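Local coordinates for PAC2 family protein (Mycobacterium tuberculosis, PDB 2WAM), which is of unknown function, a PAC2 family protein that represents a duplicated gene family in actinobacteria, at residues A[86-89]-A[90-94]; A[225-229]-A[230-234]. One frame throughout, in Å; residues are numbered along the deposited sequence.

Contact 1 of 2, residues A[86-89]-A[90-94]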
ATOM      1  N   ALA A  86      23.778  -4.346 -25.571  1.00 30.41           N
ATOM      2  CA  ALA A  86      22.378  -4.624 -25.277  1.00 22.97           C
ATOM      3  C   ALA A  86      21.499  -4.293 -26.480  1.00 29.91           C
ATOM      4  O   ALA A  86      20.558  -5.025 -26.804  1.00 36.54           O
ATOM      5  CB  ALA A  86      21.940  -3.849 -24.068  1.00 18.29           C
ATOM      6  N   ALA A  87      21.820  -3.195 -27.156  1.00 23.33           N
ATOM      7  CA  ALA A  87      21.017  -2.743 -28.287  1.00 33.56           C
ATOM      8  C   ALA A  87      21.126  -3.737 -29.426  1.00 34.36           C
ATOM      9  O   ALA A  87      20.161  -3.973 -30.154  1.00 36.63           O
ATOM     10  CB  ALA A  87      21.453  -1.343 -28.752  1.00 18.16           C
ATOM     11  N   HIS A  88      22.311  -4.318 -29.575  1.00 27.94           N
ATOM     12  CA  HIS A  88      22.533  -5.238 -30.675  1.00 22.68           C
ATOM     13  C   HIS A  88      21.783  -6.537 -30.494  1.00 28.68           C
ATOM     14  O   HIS A  88      21.116  -7.001 -31.412  1.00 28.67           O
ATOM     15  CB  HIS A  88      24.009  -5.526 -30.918  1.00 22.88           C
ATOM     16  CG  HIS A  88      24.227  -6.467 -32.056  1.00 31.62           C
ATOM     17  ND1 HIS A  88      23.986  -6.113 -33.366  1.00 26.14           N
ATOM     18  CD2 HIS A  88      24.600  -7.770 -32.077  1.00 28.59           C
ATOM     19  CE1 HIS A  88      24.223  -7.151 -34.145  1.00 36.02           C
ATOM     20  NE2 HIS A  88      24.596  -8.168 -33.388  1.00 28.32           N
ATOM     21  N   LEU A  89      21.898  -7.128 -29.311  1.00 34.85           N
ATOM     22  CA  LEU A  89      21.114  -8.313 -28.993  1.00 34.29           C
ATOM     23  C   LEU A  89      19.623  -8.088 -29.275  1.00 30.04           C
ATOM     24  O   LEU A  89      18.999  -8.870 -29.978  1.00 33.65           O
ATOM     25  CB  LEU A  89      21.325  -8.739 -27.537  1.00 25.22           C
ATOM     26  CG  LEU A  89      22.716  -9.232 -27.140  1.00 25.31           C
ATOM     27  CD1 LEU A  89      22.787  -9.512 -25.634  1.00 20.50           C
ATOM     28  CD2 LEU A  89      23.087 -10.460 -27.940  1.00 19.44           C
ATOM     29  N   LYS A  90      19.053  -7.021 -28.728  1.00 28.61           N
ATOM     30  CA  LYS A  90      17.630  -6.760 -28.922  1.00 32.17           C
ATOM     31  C   LYS A  90      17.241  -6.546 -30.397  1.00 31.29           C
ATOM     32  O   LYS A  90      16.130  -6.873 -30.798  1.00 27.54           O
ATOM     33  CB  LYS A  90      17.186  -5.576 -28.071  1.00 27.55           C
ATOM     34  CG  LYS A  90      17.386  -5.782 -26.582  1.00 31.66           C
ATOM     35  CD  LYS A  90      17.553  -4.448 -25.841  1.00 29.70           C
ATOM     36  CE  LYS A  90      16.250  -3.682 -25.786  1.00 38.15           C
ATOM     37  NZ  LYS A  90      16.481  -2.231 -25.573  1.00 44.18           N
ATOM     38  N   ALA A  91      18.163  -6.017 -31.193  1.00 32.77           N
ATOM     39  CA  ALA A  91      17.910  -5.711 -32.602  1.00 37.94           C
ATOM     40  C   ALA A  91      18.106  -6.914 -33.533  1.00 38.58           C
ATOM     41  O   ALA A  91      17.459  -7.026 -34.564  1.00 31.91           O
ATOM     42  CB  ALA A  91      18.812  -4.561 -33.045  1.00 35.56           C
ATOM     43  N   ALA A  92      19.012  -7.807 -33.157  1.00 35.78           N
ATOM     44  CA  ALA A  92      19.422  -8.896 -34.018  1.00 30.91           C
ATOM     45  C   ALA A  92      18.694 -10.217 -33.737  1.00 33.09           C
ATOM     46  O   ALA A  92      18.630 -11.085 -34.603  1.00 31.89           O
ATOM     47  CB  ALA A  92      20.941  -9.084 -33.928  1.00 23.05           C
ATOM     48  N   LEU A  93      18.133 -10.359 -32.539  1.00 35.25           N
ATOM     49  CA  LEU A  93      17.443 -11.590 -32.140  1.00 23.28           C
ATOM     50  C   LEU A  93      15.983 -11.369 -31.759  1.00 31.76           C
ATOM     51  O   LEU A  93      15.595 -10.258 -31.397  1.00 41.79           O
ATOM     52  CB  LEU A  93      18.180 -12.233 -30.981  1.00 22.45           C
ATOM     53  CG  LEU A  93      19.555 -12.785 -31.350  1.00 30.67           C
ATOM     54  CD1 LEU A  93      20.299 -13.130 -30.094  1.00 19.76           C
ATOM     55  CD2 LEU A  93      19.452 -14.004 -32.289  1.00 27.87           C
ATOM     56  N   ASP A  94      15.175 -12.422 -31.854  1.00 32.64           N
ATOM     57  CA  ASP A  94      13.774 -12.354 -31.432  1.00 36.85           C
ATOM     58  C   ASP A  94      13.689 -11.974 -29.958  1.00 36.23           C
ATOM     59  O   ASP A  94      14.259 -12.646 -29.104  1.00 37.66           O
ATOM     60  CB  ASP A  94      13.062 -13.691 -31.668  1.00 46.27           C
ATOM     61  CG  ASP A  94      12.640 -13.894 -33.127  1.00 58.05           C
ATOM     62  OD1 ASP A  94      12.828 -12.960 -33.941  1.00 58.88           O
ATOM     63  OD2 ASP A  94      12.116 -14.993 -33.459  1.00 54.79           O
TER
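The methyl of Ala92 sits over one face of the His88 imidazole, its CB 4.0 Å from the ring centroid and 23° off the normal, a CH-pi contact displaced toward the CE1 and NE2 rim. The ring reaches this place because His88 CG lies anti to the backbone N (chi1 -180°), which swings the imidazole toward the C-terminal end of the helix. NE2 is hydrogen-bonded to the carbonyl of Pro270, so an outside bond and the methyl together limit how the ring can turn. One residue on from each, Leu89 CD2 lies 4.4 Å from Leu93 CD1, a looser apolar contact; both leucines touch Leu269. These i to i+4 pairs span the C-terminal end of helix 81-92, Leu93 lying just past it, an example of side-chain spacing set by the i to i+4 backbone hydrogen bonds of the helix. Lys90 N bonds nearly straight to Ala86 O (3.2 Å, 172°), and Ala92 N meets His88 O at 2.8 Å. Leu93, already out of helical geometry, still gives its N-H to Leu89 O at 3.1 Å. On another side, Lys90 lays its aliphatic chain past the Ala86 carbonyl before bending at chi3 and carrying NZ to a salt bridge with Glu130.

Contact 2 of 2, residues A[225-229]-A[230-234]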
ATOM      1  N   TYR A 225      27.345 -10.156  -6.804  1.00 29.15           N
ATOM      2  CA  TYR A 225      27.677 -10.537  -5.432  1.00 33.81           C
ATOM      3  C   TYR A 225      26.498 -11.133  -4.651  1.00 43.17           C
ATOM      4  O   TYR A 225      26.636 -12.186  -4.016  1.00 36.25           O
ATOM      5  CB  TYR A 225      28.252  -9.353  -4.664  1.00 30.37           C
ATOM      6  CG  TYR A 225      28.669  -9.710  -3.258  1.00 34.68           C
ATOM      7  CD1 TYR A 225      29.627 -10.695  -3.026  1.00 32.00           C
ATOM      8  CD2 TYR A 225      28.105  -9.068  -2.159  1.00 34.50           C
ATOM      9  CE1 TYR A 225      30.011 -11.027  -1.740  1.00 38.90           C
ATOM     10  CE2 TYR A 225      28.480  -9.392  -0.872  1.00 38.07           C
ATOM     11  CZ  TYR A 225      29.434 -10.371  -0.665  1.00 45.62           C
ATOM     12  OH  TYR A 225      29.812 -10.694   0.614  1.00 49.12           O
ATOM     13  N   ARG A 226      25.347 -10.458  -4.686  1.00 35.10           N
ATOM     14  CA  ARG A 226      24.180 -10.949  -3.962  1.00 30.96           C
ATOM     15  C   ARG A 226      23.773 -12.316  -4.483  1.00 30.25           C
ATOM     16  O   ARG A 226      23.541 -13.235  -3.708  1.00 37.65           O
ATOM     17  CB  ARG A 226      23.017  -9.964  -4.058  1.00 24.81           C
ATOM     18  CG  ARG A 226      23.249  -8.657  -3.322  1.00 24.62           C
ATOM     19  CD  ARG A 226      22.804  -8.750  -1.898  1.00 26.20           C
ATOM     20  NE  ARG A 226      23.052  -7.515  -1.158  1.00 34.91           N
ATOM     21  CZ  ARG A 226      24.099  -7.321  -0.365  1.00 33.82           C
ATOM     22  NH1 ARG A 226      25.000  -8.280  -0.214  1.00 36.56           N
ATOM     23  NH2 ARG A 226      24.249  -6.172   0.271  1.00 25.48           N
ATOM     24  N   MET A 227      23.701 -12.435  -5.802  1.00 25.35           N
ATOM     25  CA  MET A 227      23.431 -13.703  -6.475  1.00 26.76           C
ATOM     26  C   MET A 227      24.329 -14.834  -5.966  1.00 33.27           C
ATOM     27  O   MET A 227      23.839 -15.916  -5.634  1.00 39.05           O
ATOM     28  CB  MET A 227      23.618 -13.554  -7.994  1.00 35.12           C
ATOM     29  CG  MET A 227      22.504 -12.795  -8.717  1.00 33.97           C
ATOM     30  SD  MET A 227      20.919 -13.593  -8.497  1.00 50.93           S
ATOM     31  CE  MET A 227      20.937 -14.749  -9.865  1.00 38.24           C
ATOM     32  N   ALA A 228      25.640 -14.587  -5.918  1.00 30.82           N
ATOM     33  CA  ALA A 228      26.591 -15.573  -5.400  1.00 40.90           C
ATOM     34  C   ALA A 228      26.326 -15.930  -3.940  1.00 42.36           C
ATOM     35  O   ALA A 228      26.408 -17.099  -3.565  1.00 38.34           O
ATOM     36  CB  ALA A 228      28.008 -15.093  -5.557  1.00 28.16           C
ATOM     37  N   GLN A 229      26.024 -14.924  -3.122  1.00 36.57           N
ATOM     38  CA  GLN A 229      25.714 -15.160  -1.725  1.00 32.00           C
ATOM     39  C   GLN A 229      24.584 -16.181  -1.588  1.00 42.99           C
ATOM     40  O   GLN A 229      24.448 -16.839  -0.559  1.00 54.91           O
ATOM     41  CB  GLN A 229      25.347 -13.856  -1.011  1.00 31.48           C
ATOM     42  CG  GLN A 229      26.530 -13.001  -0.571  1.00 28.88           C
ATOM     43  CD  GLN A 229      26.077 -11.668   0.018  1.00 43.76           C
ATOM     44  OE1 GLN A 229      25.226 -10.984  -0.557  1.00 39.41           O
ATOM     45  NE2 GLN A 229      26.634 -11.299   1.174  1.00 29.25           N
ATOM     46  N   HIS A 230      23.778 -16.321  -2.631  1.00 39.94           N
ATOM     47  CA  HIS A 230      22.665 -17.252  -2.581  1.00 39.31           C
ATOM     48  C   HIS A 230      22.927 -18.473  -3.447  1.00 41.58           C
ATOM     49  O   HIS A 230      21.994 -19.091  -3.965  1.00 49.65           O
ATOM     50  CB  HIS A 230      21.365 -16.576  -3.022  1.00 41.12           C
ATOM     51  CG  HIS A 230      20.794 -15.619  -2.016  1.00 41.50           C
ATOM     52  ND1 HIS A 230      21.106 -14.277  -2.005  1.00 43.41           N
ATOM     53  CD2 HIS A 230      19.903 -15.807  -1.013  1.00 38.08           C
ATOM     54  CE1 HIS A 230      20.444 -13.677  -1.030  1.00 39.21           C
ATOM     55  NE2 HIS A 230      19.705 -14.583  -0.415  1.00 35.40           N
ATOM     56  N   GLY A 231      24.200 -18.815  -3.617  1.00 42.95           N
ATOM     57  CA  GLY A 231      24.576 -20.052  -4.285  1.00 30.85           C
ATOM     58  C   GLY A 231      24.335 -20.105  -5.785  1.00 42.43           C
ATOM     59  O   GLY A 231      24.377 -21.177  -6.385  1.00 49.48           O
ATOM     60  N   HIS A 232      24.090 -18.953  -6.403  1.00 36.93           N
ATOM     61  CA  HIS A 232      23.920 -18.907  -7.848  1.00 38.03           C
ATOM     62  C   HIS A 232      25.272 -18.826  -8.541  1.00 42.70           C
ATOM     63  O   HIS A 232      26.229 -18.263  -7.990  1.00 39.03           O
ATOM     64  CB  HIS A 232      23.060 -17.717  -8.245  1.00 38.69           C
ATOM     65  CG  HIS A 232      21.635 -17.848  -7.833  1.00 41.13           C
ATOM     66  ND1 HIS A 232      20.694 -18.499  -8.603  1.00 50.81           N
ATOM     67  CD2 HIS A 232      20.982 -17.416  -6.729  1.00 42.93           C
ATOM     68  CE1 HIS A 232      19.526 -18.461  -7.993  1.00 54.63           C
ATOM     69  NE2 HIS A 232      19.672 -17.810  -6.853  1.00 53.04           N
ATOM     70  N   GLU A 233      25.351 -19.387  -9.744  1.00 38.06           N
ATOM     71  CA  GLU A 233      26.578 -19.297 -10.532  1.00 38.70           C
ATOM     72  C   GLU A 233      26.642 -17.971 -11.274  1.00 40.72           C
ATOM     73  O   GLU A 233      25.744 -17.641 -12.037  1.00 45.41           O
ATOM     74  CB  GLU A 233      26.674 -20.441 -11.537  1.00 33.51           C
ATOM     75  CG  GLU A 233      28.047 -20.547 -12.191  1.00 40.47           C
ATOM     76  CD  GLU A 233      28.175 -21.773 -13.081  1.00 57.18           C
ATOM     77  OE1 GLU A 233      28.792 -22.763 -12.625  1.00 67.68           O
ATOM     78  OE2 GLU A 233      27.651 -21.757 -14.223  1.00 46.60           O
ATOM     79  N   VAL A 234      27.705 -17.212 -11.052  1.00 34.71           N
ATOM     80  CA  VAL A 234      27.816 -15.901 -11.662  1.00 30.74           C
ATOM     81  C   VAL A 234      29.150 -15.733 -12.375  1.00 34.56           C
ATOM     82  O   VAL A 234      30.151 -16.341 -12.003  1.00 39.26           O
ATOM     83  CB  VAL A 234      27.679 -14.776 -10.607  1.00 37.75           C
ATOM     84  CG1 VAL A 234      26.380 -14.928  -9.808  1.00 25.73           C
ATOM     85  CG2 VAL A 234      28.919 -14.740  -9.685  1.00 33.80           C
TER
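Met227 bends at both chi2 (-59°) and chi3 (-88°), a fold that brings its terminal methyl over one face of the His232 ring. Met227 CE stands 4.0 Å from the His232 ring centroid in a CH-pi contact, while Met227 SD, at 4.5 Å from it, adds a sulfur-aromatic one. His230 has its CG beside the backbone N, turning the imidazole back along the helix until ND1 donates to Arg226 O at 3.1 Å and 163°; the acceptor is in the ring plane, although the donor stands above the carbonyl plane. The backbone here is a Schellman motif: Gly231, with positive phi, is the C-prime residue, His232 N bonds to Met227 O at 3.1 Å and Gly231 N to Ala228 O at 2.8 Å. Thus histidine side chain and backbone alike use carbonyls of the final helical turn. Beyond the turn, Val234 closes back on the helix, its CG1 3.6 Å from Met227 CB and its CG2 against the Ala228 methyl. Arg226 NH1 bonds to Gln229 OE1 at 2.7 Å, and NH2 makes salt bridges to Glu157 and to Asp128 of the second subunit. The whole turn joins helix 219-229 to strand 234-242 beside helix 156-169, whose Glu168 hydrogen-bonds His232 NE2.

Contact 1 ends helix 81-92 before strand 94-101, and contact 2 ends helix 219-229 before strand 234-242; both strands belong to the one mixed sheet. Both are partly buried, their centres about 13 Å (contact 1) and 18 Å (contact 2) from the centre of the chain, and contact 2 reaches the subunit interface. In 86-94 the helical hydrogen-bond pattern runs to the last turn, and its side chains pack on strands 131-137 and 143-148 and on helix 251-265 within the chain. In 225-234 a positive-phi glycine ends the helix in a Schellman motif and a histidine side chain hydrogen-bonds a carbonyl of the last helical turn, while an arginine reaches a neighbouring subunit. Both cover a histidine face with a methyl, alanine's in one, methionine's in the other.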